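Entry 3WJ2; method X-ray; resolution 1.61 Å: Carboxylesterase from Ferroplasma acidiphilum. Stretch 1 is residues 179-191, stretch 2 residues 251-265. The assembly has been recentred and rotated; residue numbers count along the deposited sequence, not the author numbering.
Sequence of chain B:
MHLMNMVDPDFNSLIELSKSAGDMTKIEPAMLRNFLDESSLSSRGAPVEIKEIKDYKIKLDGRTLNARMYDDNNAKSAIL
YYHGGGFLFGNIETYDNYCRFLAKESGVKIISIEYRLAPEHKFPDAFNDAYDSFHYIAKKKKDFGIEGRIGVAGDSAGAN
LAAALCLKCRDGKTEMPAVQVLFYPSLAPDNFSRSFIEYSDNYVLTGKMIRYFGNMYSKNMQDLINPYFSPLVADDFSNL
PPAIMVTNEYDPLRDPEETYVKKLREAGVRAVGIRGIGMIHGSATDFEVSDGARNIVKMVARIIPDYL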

# COMPACT_ATOMS: atom_id res chain seq x y z
N VAL B 179 11.34 -28.18 7.99
CA VAL B 179 11.20 -26.80 7.50
C VAL B 179 10.10 -26.85 6.44
O VAL B 179 9.89 -27.94 5.88
N GLN B 180 9.42 -25.72 6.27
CA GLN B 180 8.47 -25.54 5.17
C GLN B 180 8.96 -24.40 4.37
O GLN B 180 9.06 -23.30 4.86
N VAL B 181 9.25 -24.66 3.09
CA VAL B 181 9.87 -23.58 2.23
C VAL B 181 8.75 -23.26 1.20
O VAL B 181 8.33 -24.12 0.36
N LEU B 182 8.19 -22.05 1.35
CA LEU B 182 6.94 -21.77 0.63
C LEU B 182 7.18 -20.65 -0.36
O LEU B 182 7.22 -19.48 -0.02
N PHE B 183 7.23 -21.03 -1.66
CA PHE B 183 7.29 -19.96 -2.65
C PHE B 183 5.89 -19.63 -3.10
O PHE B 183 5.17 -20.41 -3.76
N TYR B 184 5.48 -18.41 -2.69
CA TYR B 184 4.17 -17.85 -3.09
C TYR B 184 3.01 -18.87 -3.17
O TYR B 184 2.32 -19.05 -4.22
N PRO B 185 2.62 -19.47 -1.99
CA PRO B 185 1.51 -20.42 -2.01
C PRO B 185 0.12 -19.73 -2.22
O PRO B 185 -0.04 -18.53 -1.86
N SER B 186 -0.85 -20.47 -2.74
CA SER B 186 -2.27 -20.08 -2.64
C SER B 186 -2.62 -20.47 -1.16
O SER B 186 -2.13 -21.49 -0.62
N LEU B 187 -3.29 -19.64 -0.41
CA LEU B 187 -3.56 -20.04 0.95
C LEU B 187 -5.01 -19.79 1.42
O LEU B 187 -5.40 -20.18 2.56
N ALA B 188 -5.67 -18.87 0.75
CA ALA B 188 -6.95 -18.31 1.28
C ALA B 188 -7.99 -18.26 0.17
O ALA B 188 -7.69 -18.19 -1.07
N PRO B 189 -9.28 -18.15 0.62
CA PRO B 189 -10.32 -17.99 -0.36
C PRO B 189 -10.39 -16.54 -0.80
O PRO B 189 -11.40 -15.86 -0.44
N ASP B 190 -9.57 -16.12 -1.74
CA ASP B 190 -9.44 -14.58 -1.95
C ASP B 190 -9.85 -14.06 -3.30
O ASP B 190 -9.17 -14.29 -4.32
N ASN B 191 -10.94 -13.31 -3.39
CA ASN B 191 -11.24 -12.53 -4.60
C ASN B 191 -11.47 -11.06 -4.26
O ASN B 191 -12.23 -10.31 -4.92
N ASP B 251 1.69 -9.59 -7.60
CA ASP B 251 1.11 -10.98 -7.72
C ASP B 251 -0.19 -10.92 -6.93
O ASP B 251 -0.22 -10.47 -5.76
N PRO B 252 -1.31 -11.32 -7.53
CA PRO B 252 -2.60 -11.30 -6.77
C PRO B 252 -2.58 -12.09 -5.45
O PRO B 252 -3.31 -11.78 -4.51
N LEU B 253 -1.73 -13.15 -5.37
CA LEU B 253 -1.67 -14.00 -4.18
C LEU B 253 -0.86 -13.43 -3.02
O LEU B 253 -0.73 -14.05 -1.98
N ARG B 254 -0.20 -12.27 -3.19
CA ARG B 254 0.79 -11.77 -2.27
C ARG B 254 0.21 -11.44 -0.87
O ARG B 254 0.82 -11.79 0.13
N ASP B 255 -0.87 -10.67 -0.83
CA ASP B 255 -1.26 -10.16 0.55
C ASP B 255 -1.60 -11.32 1.56
O ASP B 255 -1.07 -11.30 2.69
N PRO B 256 -2.38 -12.34 1.13
CA PRO B 256 -2.58 -13.44 2.10
C PRO B 256 -1.30 -14.14 2.53
O PRO B 256 -1.20 -14.62 3.68
N GLU B 257 -0.29 -14.21 1.63
CA GLU B 257 0.94 -14.82 2.05
C GLU B 257 1.67 -14.07 3.10
O GLU B 257 2.37 -14.61 3.93
N GLU B 258 1.65 -12.73 2.98
CA GLU B 258 2.40 -11.86 3.90
C GLU B 258 1.61 -11.91 5.23
O GLU B 258 2.30 -11.99 6.28
N THR B 259 0.31 -12.09 5.15
CA THR B 259 -0.46 -12.30 6.45
C THR B 259 -0.08 -13.61 7.08
O THR B 259 0.21 -13.69 8.29
N TYR B 260 0.12 -14.67 6.26
CA TYR B 260 0.48 -15.94 6.83
C TYR B 260 1.79 -15.92 7.59
O TYR B 260 1.91 -16.53 8.67
N VAL B 261 2.86 -15.30 7.04
CA VAL B 261 4.10 -15.14 7.78
C VAL B 261 3.91 -14.50 9.17
O VAL B 261 4.51 -14.96 10.14
N LYS B 262 3.12 -13.43 9.15
CA LYS B 262 2.85 -12.68 10.39
C LYS B 262 2.10 -13.54 11.37
O LYS B 262 2.46 -13.50 12.56
N LYS B 263 1.15 -14.32 10.90
CA LYS B 263 0.43 -15.25 11.83
C LYS B 263 1.35 -16.28 12.42
O LYS B 263 1.22 -16.70 13.57
N LEU B 264 2.27 -16.85 11.61
CA LEU B 264 3.23 -17.78 12.09
C LEU B 264 4.07 -17.15 13.23
O LEU B 264 4.25 -17.78 14.24
N ARG B 265 4.59 -15.93 13.00
CA ARG B 265 5.48 -15.27 14.02
C ARG B 265 4.64 -14.91 15.27
O ARG B 265 5.22 -15.09 16.34

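Packing of a strand and its following loop (residues 179-191) against a turn and helix (residues 251-265) in the carboxylesterase from Ferroplasma acidiphilum. The strand, Gln 180 to Phe 183, runs into a loop that passes the start of the helix, which begins at Arg 254, and together the two stretches bury 560 Å². Three residues cover the most surface: Leu 187 from the loop, and Glu 257 and Pro 256 from the helix.

Leu 187 points toward the helix with chi1 m and chi2 t, a rotamer that carries CD1 onto the helix surface. There Leu 187 CD1 lies 3.5 Å from Tyr 260 CB and 3.8 Å from Glu 257 CA, and it is 4.0 Å from Pro 256 O, so one methyl group touches Pro 256 and Glu 257 and, a turn further on, Tyr 260. Tyr 260 (chi1 t) also points toward the strand; its CE2 is 4.3 Å from Leu 182 CD1, and both leucine methyls approach its ring obliquely. Leu 182 adopts the same m, t combination as Leu 187. The far end of the tyrosine is polar and is joined to the strand by water 1, which accepts a hydrogen bond from Tyr 260 OH (2.8 Å to the water O) and donates one to Gln 180 OE1 (2.7 Å from the same O). Gln 180, chi1 p and chi2 t, also places NE2 4.3 Å from Leu 264 CD1, the last contact along this stretch of the helix.

The CA-to-CB bond of Glu 257 points sideways to the loop, but chi1 m and chi2 t bring its carboxylate nearer the loop, where it meets the backbone at Tyr 184 and Pro 185. Glu 257 OE2 is 2.6 Å from Pro 185 O. The same Glu 257 OE2 is 2.9 Å from Tyr 184 C and 3.4 Å from Tyr 184 CB. Glu 257 OE2 gains no hydrogen bond from Pro 185 N, 3.3 Å away, because a proline nitrogen carries no hydrogen. The Tyr 184 side chain, chi1 p, leads away at its end, although its CB remains 4.0 Å from Asp 251 OD2.

The CA-to-CB bond of Pro 256 (ring C-gamma exo) points toward the loop: its CB is 4.0 Å from Ala 188 CB, and its CG is 3.2 Å from Asp 190 OD2. Asp 190, chi1 t, points toward the helix, and water 3 donates to both its OD2 (2.5 Å from the water O) and Pro 252 O (2.8 Å from that O). Water 2 similarly links two carbonyls, donating to Pro 185 O at 3.0 Å and to Leu 253 O at 2.8 Å from its own O. Nearby, Leu 253 (m, t) sets CD1 4.0 Å from Ser 186 CA. Leu 253 N is held by the capping bond to Asp 251 OD1, 2.9 Å, in the turn that leads into the helix. No clear direct hydrogen bond crosses the interface, so apolar contacts and water bridges supply its well-defined links.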

# COMPACT_ATOMS: atom_id res chain seq x y z
CB VAL B 179 12.51 -26.26 7.00
CG1 VAL B 179 13.09 -27.09 5.76
CG2 VAL B 179 12.27 -24.73 6.59
CB GLN B 180 7.00 -25.41 5.69
CG GLN B 180 6.83 -24.25 6.73
CD GLN B 180 5.42 -24.14 7.21
OE1 GLN B 180 4.50 -24.22 6.43
NE2 GLN B 180 5.24 -23.92 8.57
CB VAL B 181 11.03 -24.14 1.50
CG1 VAL B 181 11.58 -22.96 0.64
CG2 VAL B 181 12.11 -24.59 2.47
CB LEU B 182 5.82 -21.25 1.67
CG LEU B 182 5.64 -22.26 2.82
CD1 LEU B 182 4.67 -21.59 3.91
CD2 LEU B 182 5.12 -23.65 2.42
CB PHE B 183 8.07 -20.52 -3.95
CG PHE B 183 9.55 -20.60 -3.77
CD1 PHE B 183 10.36 -19.51 -4.07
CD2 PHE B 183 10.15 -21.84 -3.41
CE1 PHE B 183 11.76 -19.58 -3.84
CE2 PHE B 183 11.58 -21.93 -3.22
CZ PHE B 183 12.36 -20.80 -3.49
CB TYR B 184 4.31 -16.98 -4.40
CG TYR B 184 5.12 -17.62 -5.50
CD1 TYR B 184 4.48 -18.44 -6.40
CD2 TYR B 184 6.50 -17.38 -5.53
CE1 TYR B 184 5.28 -19.00 -7.47
CE2 TYR B 184 7.30 -17.88 -6.56
CZ TYR B 184 6.66 -18.68 -7.46
OH TYR B 184 7.45 -19.27 -8.50
CB PRO B 185 1.46 -20.92 -0.54
CG PRO B 185 2.25 -19.87 0.27
CD PRO B 185 3.33 -19.32 -0.72
CB SER B 186 -3.14 -20.71 -3.73
OG SER B 186 -2.83 -22.13 -3.72
CB LEU B 187 -2.71 -19.22 1.90
CG LEU B 187 -1.17 -19.54 1.86
CD1 LEU B 187 -0.42 -18.34 2.56
CD2 LEU B 187 -0.86 -20.87 2.45
CB ALA B 188 -6.70 -16.87 1.86
CB PRO B 189 -11.59 -18.32 0.44
CG PRO B 189 -11.27 -17.86 1.88
CD PRO B 189 -9.79 -18.23 2.02
CB ASP B 190 -8.00 -14.21 -1.59
CG ASP B 190 -7.71 -12.71 -1.71
OD1 ASP B 190 -8.71 -12.00 -1.70
OD2 ASP B 190 -6.50 -12.36 -1.77
CB ASN B 191 -12.44 -13.10 -5.40
CG ASN B 191 -13.75 -12.94 -4.66
OD1 ASN B 191 -13.76 -12.85 -3.42
ND2 ASN B 191 -14.86 -12.98 -5.38
CB ASP B 251 2.11 -11.96 -7.06
CG ASP B 251 1.58 -13.39 -6.92
OD1 ASP B 251 0.46 -13.74 -7.15
OD2 ASP B 251 2.50 -14.19 -6.58
CB PRO B 252 -3.64 -11.81 -7.74
CG PRO B 252 -2.82 -12.50 -8.87
CD PRO B 252 -1.45 -11.95 -8.87
CB LEU B 253 -1.01 -15.36 -4.54
CG LEU B 253 -1.86 -16.11 -5.51
CD1 LEU B 253 -1.31 -17.61 -5.60
CD2 LEU B 253 -3.32 -16.09 -5.35
CB ARG B 254 1.37 -10.46 -2.87
CG ARG B 254 2.42 -9.74 -1.99
CD ARG B 254 2.65 -8.30 -2.52
NE ARG B 254 1.52 -7.51 -2.06
CZ ARG B 254 1.38 -6.23 -2.44
NH1 ARG B 254 2.14 -5.71 -3.41
NH2 ARG B 254 0.36 -5.52 -1.95
CB ASP B 255 -2.40 -9.17 0.50
CG ASP B 255 -1.94 -7.76 -0.05
OD1 ASP B 255 -0.74 -7.50 -0.14
OD2 ASP B 255 -2.85 -6.95 -0.35
CB PRO B 256 -3.56 -14.41 1.34
CG PRO B 256 -4.29 -13.49 0.31
CD PRO B 256 -3.13 -12.56 -0.12
CB GLU B 257 1.88 -14.97 0.77
CG GLU B 257 1.25 -15.93 -0.26
CD GLU B 257 1.88 -15.74 -1.63
OE1 GLU B 257 2.72 -14.83 -1.73
OE2 GLU B 257 1.43 -16.50 -2.58
CB GLU B 258 2.49 -10.44 3.33
CG GLU B 258 3.38 -10.53 2.02
CD GLU B 258 3.83 -9.19 1.49
OE1 GLU B 258 3.33 -8.08 1.95
OE2 GLU B 258 4.66 -9.20 0.57
CB THR B 259 -1.94 -12.32 6.18
OG1 THR B 259 -2.34 -11.00 5.70
CG2 THR B 259 -2.80 -12.80 7.36
CB TYR B 260 0.49 -17.02 5.71
CG TYR B 260 0.45 -18.47 6.19
CD1 TYR B 260 -0.76 -18.96 6.66
CD2 TYR B 260 1.54 -19.31 6.18
CE1 TYR B 260 -0.91 -20.33 7.05
CE2 TYR B 260 1.42 -20.66 6.61
CZ TYR B 260 0.17 -21.11 7.09
OH TYR B 260 0.03 -22.44 7.44
CB VAL B 261 5.11 -14.14 6.99
CG1 VAL B 261 6.36 -13.74 7.94
CG2 VAL B 261 5.56 -14.83 5.90
CB LYS B 262 2.10 -11.45 10.10
CG LYS B 262 2.95 -10.39 9.23
CD LYS B 262 2.15 -9.29 8.63
CE LYS B 262 3.20 -8.24 8.01
NZ LYS B 262 2.46 -7.21 7.34
CB LYS B 263 -0.77 -15.93 11.15
CG LYS B 263 -1.88 -14.95 10.67
CD LYS B 263 -2.40 -14.29 11.94
CE LYS B 263 -3.34 -15.33 12.68
NZ LYS B 263 -3.80 -14.70 14.04
CB LEU B 264 4.23 -18.33 10.98
CG LEU B 264 3.45 -19.17 9.97
CD1 LEU B 264 4.46 -19.67 8.88
CD2 LEU B 264 2.83 -20.44 10.52
CB ARG B 265 6.07 -13.98 13.40
CG ARG B 265 7.13 -14.29 12.25
CD ARG B 265 8.31 -15.07 12.80
NE ARG B 265 8.94 -14.33 13.92
CZ ARG B 265 9.13 -14.84 15.12
NH1 ARG B 265 8.74 -16.07 15.43
NH2 ARG B 265 9.74 -14.08 16.07
O HOH W 1 2.04 -24.37 7.50
O HOH W 2 -2.07 -16.41 -1.16
O HOH W 3 -4.93 -13.66 -3.29